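Local coordinates for genome polyprotein (PDB 6QWT) that carries at its C-terminal end the RNA-dependent RNA polymerase 3Dpol, the part described here, which probably copies the viral RNA genome, at residues I104-S109 with S122-G127. Residues are numbered along the deposited sequence; the frame is centred on the assembly and turned at random.
Sequences IDMNQS and SLFDVG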
ATOM      1  N   ILE A 104       3.457 -15.716  -6.695  1.00 39.79           N
ATOM      2  CA  ILE A 104       4.014 -15.155  -5.471  1.00 40.71           C
ATOM      3  C   ILE A 104       5.491 -14.831  -5.668  1.00 42.83           C
ATOM      4  O   ILE A 104       6.182 -15.421  -6.509  1.00 44.22           O
ATOM      5  CB  ILE A 104       3.816 -16.117  -4.285  1.00 37.61           C
ATOM      6  CG1 ILE A 104       4.483 -17.463  -4.567  1.00 33.04           C
ATOM      7  CG2 ILE A 104       2.337 -16.301  -3.980  1.00 37.52           C
ATOM      8  CD1 ILE A 104       4.472 -18.401  -3.383  1.00 36.73           C
ATOM      9  N   ASP A 105       5.977 -13.876  -4.880  1.00 42.40           N
ATOM     10  CA  ASP A 105       7.392 -13.523  -4.864  1.00 39.24           C
ATOM     11  C   ASP A 105       8.130 -14.531  -3.992  1.00 42.20           C
ATOM     12  O   ASP A 105       7.959 -14.546  -2.769  1.00 44.83           O
ATOM     13  CB  ASP A 105       7.576 -12.101  -4.341  1.00 41.11           C
ATOM     14  CG  ASP A 105       8.965 -11.557  -4.603  1.00 42.68           C
ATOM     15  OD1 ASP A 105       9.087 -10.333  -4.812  1.00 44.49           O
ATOM     16  OD2 ASP A 105       9.934 -12.346  -4.597  1.00 42.05           O
ATOM     17  N   MET A 106       8.956 -15.373  -4.616  1.00 40.97           N
ATOM     18  CA  MET A 106       9.673 -16.402  -3.873  1.00 39.76           C
ATOM     19  C   MET A 106      10.793 -15.837  -3.007  1.00 44.03           C
ATOM     20  O   MET A 106      11.351 -16.577  -2.188  1.00 40.89           O
ATOM     21  CB  MET A 106      10.237 -17.442  -4.842  1.00 37.95           C
ATOM     22  CG  MET A 106      10.179 -18.872  -4.328  1.00 44.65           C
ATOM     23  SD  MET A 106       8.504 -19.452  -3.980  1.00 45.59           S
ATOM     24  CE  MET A 106       7.743 -19.319  -5.596  1.00 44.85           C
ATOM     25  N   ASN A 107      11.126 -14.556  -3.155  1.00 40.39           N
ATOM     26  CA  ASN A 107      12.199 -13.948  -2.384  1.00 42.74           C
ATOM     27  C   ASN A 107      11.714 -13.258  -1.116  1.00 47.90           C
ATOM     28  O   ASN A 107      12.545 -12.831  -0.308  1.00 47.15           O
ATOM     29  CB  ASN A 107      12.962 -12.941  -3.248  1.00 43.02           C
ATOM     30  CG  ASN A 107      13.807 -13.612  -4.306  1.00 48.47           C
ATOM     31  OD1 ASN A 107      14.453 -14.628  -4.046  1.00 52.94           O
ATOM     32  ND2 ASN A 107      13.803 -13.055  -5.510  1.00 50.13           N
ATOM     33  N   GLN A 108      10.405 -13.137  -0.921  1.00 46.06           N
ATOM     34  CA  GLN A 108       9.899 -12.515   0.289  1.00 40.85           C
ATOM     35  C   GLN A 108       9.927 -13.510   1.447  1.00 36.09           C
ATOM     36  O   GLN A 108      10.127 -14.715   1.266  1.00 40.34           O
ATOM     37  CB  GLN A 108       8.489 -11.973   0.062  1.00 39.00           C
ATOM     38  CG  GLN A 108       8.454 -10.661  -0.705  1.00 36.92           C
ATOM     39  CD  GLN A 108       7.052 -10.097  -0.837  1.00 52.56           C
ATOM     40  OE1 GLN A 108       6.544  -9.918  -1.944  1.00 52.63           O
ATOM     41  NE2 GLN A 108       6.420  -9.807   0.296  1.00 50.60           N
ATOM     42  N   SER A 109       9.736 -12.987   2.655  1.00 37.55           N
ATOM     43  CA  SER A 109       9.788 -13.821   3.848  1.00 34.28           C
ATOM     44  C   SER A 109       8.674 -14.861   3.834  1.00 34.53           C
ATOM     45  O   SER A 109       7.592 -14.642   3.284  1.00 31.82           O
ATOM     46  CB  SER A 109       9.673 -12.962   5.105  1.00 34.62           C
ATOM     47  OG  SER A 109       9.591 -13.777   6.264  1.00 37.60           O
ATOM     48  N   SER A 122      12.355 -22.717  -0.163  1.00 43.97           N
ATOM     49  CA  SER A 122      12.578 -24.062   0.356  1.00 45.94           C
ATOM     50  C   SER A 122      11.295 -24.873   0.468  1.00 47.66           C
ATOM     51  O   SER A 122      11.358 -26.107   0.457  1.00 49.42           O
ATOM     52  CB  SER A 122      13.255 -23.990   1.725  1.00 49.70           C
ATOM     53  OG  SER A 122      14.536 -23.390   1.627  1.00 55.78           O
ATOM     54  N   LEU A 123      10.140 -24.220   0.572  1.00 48.80           N
ATOM     55  CA  LEU A 123       8.879 -24.910   0.806  1.00 47.67           C
ATOM     56  C   LEU A 123       8.206 -25.397  -0.470  1.00 45.25           C
ATOM     57  O   LEU A 123       7.112 -25.966  -0.392  1.00 45.25           O
ATOM     58  CB  LEU A 123       7.922 -23.994   1.575  1.00 46.13           C
ATOM     59  CG  LEU A 123       8.461 -23.458   2.900  1.00 44.63           C
ATOM     60  CD1 LEU A 123       7.696 -22.221   3.336  1.00 38.14           C
ATOM     61  CD2 LEU A 123       8.394 -24.540   3.963  1.00 40.70           C
ATOM     62  N   PHE A 124       8.824 -25.202  -1.635  1.00 46.62           N
ATOM     63  CA  PHE A 124       8.214 -25.569  -2.906  1.00 49.88           C
ATOM     64  C   PHE A 124       9.144 -26.466  -3.710  1.00 52.51           C
ATOM     65  O   PHE A 124      10.372 -26.334  -3.652  1.00 52.50           O
ATOM     66  CB  PHE A 124       7.857 -24.330  -3.743  1.00 43.77           C
ATOM     67  CG  PHE A 124       6.908 -23.387  -3.059  1.00 43.65           C
ATOM     68  CD1 PHE A 124       5.538 -23.540  -3.199  1.00 43.02           C
ATOM     69  CD2 PHE A 124       7.387 -22.345  -2.282  1.00 39.15           C
ATOM     70  CE1 PHE A 124       4.663 -22.671  -2.571  1.00 39.96           C
ATOM     71  CE2 PHE A 124       6.518 -21.474  -1.654  1.00 39.46           C
ATOM     72  CZ  PHE A 124       5.155 -21.637  -1.800  1.00 42.05           C
ATOM     73  N   ASP A 125       8.539 -27.378  -4.468  1.00 53.46           N
ATOM     74  CA  ASP A 125       9.242 -28.228  -5.419  1.00 51.64           C
ATOM     75  C   ASP A 125       8.728 -27.933  -6.819  1.00 51.67           C
ATOM     76  O   ASP A 125       7.523 -27.756  -7.023  1.00 52.86           O
ATOM     77  CB  ASP A 125       9.048 -29.714  -5.091  1.00 52.14           C
ATOM     78  CG  ASP A 125       9.302 -30.026  -3.629  1.00 58.72           C
ATOM     79  OD1 ASP A 125      10.363 -29.619  -3.110  1.00 60.10           O
ATOM     80  OD2 ASP A 125       8.441 -30.679  -3.000  1.00 54.49           O
ATOM     81  N   VAL A 126       9.642 -27.872  -7.783  1.00 56.13           N
ATOM     82  CA  VAL A 126       9.272 -27.606  -9.170  1.00 56.09           C
ATOM     83  C   VAL A 126       8.793 -28.914  -9.790  1.00 62.07           C
ATOM     84  O   VAL A 126       9.571 -29.856  -9.957  1.00 64.25           O
ATOM     85  CB  VAL A 126      10.440 -27.007  -9.960  1.00 55.97           C
ATOM     86  CG1 VAL A 126      10.042 -26.789 -11.414  1.00 53.97           C
ATOM     87  CG2 VAL A 126      10.889 -25.701  -9.321  1.00 52.60           C
ATOM     88  N   GLY A 127       7.502 -28.977 -10.124  1.00 64.06           N
ATOM     89  CA  GLY A 127       6.940 -30.174 -10.709  1.00 61.98           C
ATOM     90  C   GLY A 127       7.293 -30.333 -12.176  1.00 65.20           C
ATOM     91  O   GLY A 127       7.824 -29.432 -12.826  1.00 64.49           O
TER
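Phe-124 reaches across to Ile-104 and Met-106 and makes the whole contact with its ring, in a small apolar cluster. The thioether sulfur of Met-106 lies oblique to the ring, with SD 3.5 Å from Phe-124 CD2. Met-106 SD is 4.2 Å from the centroid of the Phe-124 ring and 43° off its normal, a Met-aromatic contact. Although the Met-106 side chain does not set out straight at the phenylalanine, the bend at chi2 (60°) brings SD up to the ring. The Ile-104 and Phe-124 side chains approach each other from opposite directions: a chi2 of 173° extends the CG1 branch of Ile-104, and its CD1 ends 3.7 Å from Phe-124 CZ. Beyond these three side chains the two segments part, and the remainder of 104-109 is exposed. There Asp-105 OD2 accepts the backbone N of Asn-107 at 2.9 Å, an Asx turn within the type I turn from Asp-105 to Gln-108. This is plain packing within the polymerase, joining the loop after strand 101-102 to the antiparallel pair 124-126 and 132-134. Tyr-132 touches both Met-106 and Phe-124, while helix 180-189 packs Ile-180 and Arg-187 against Ile-104 and Ile-184 against Phe-124, which also meets Leu-138 of helix 136-147.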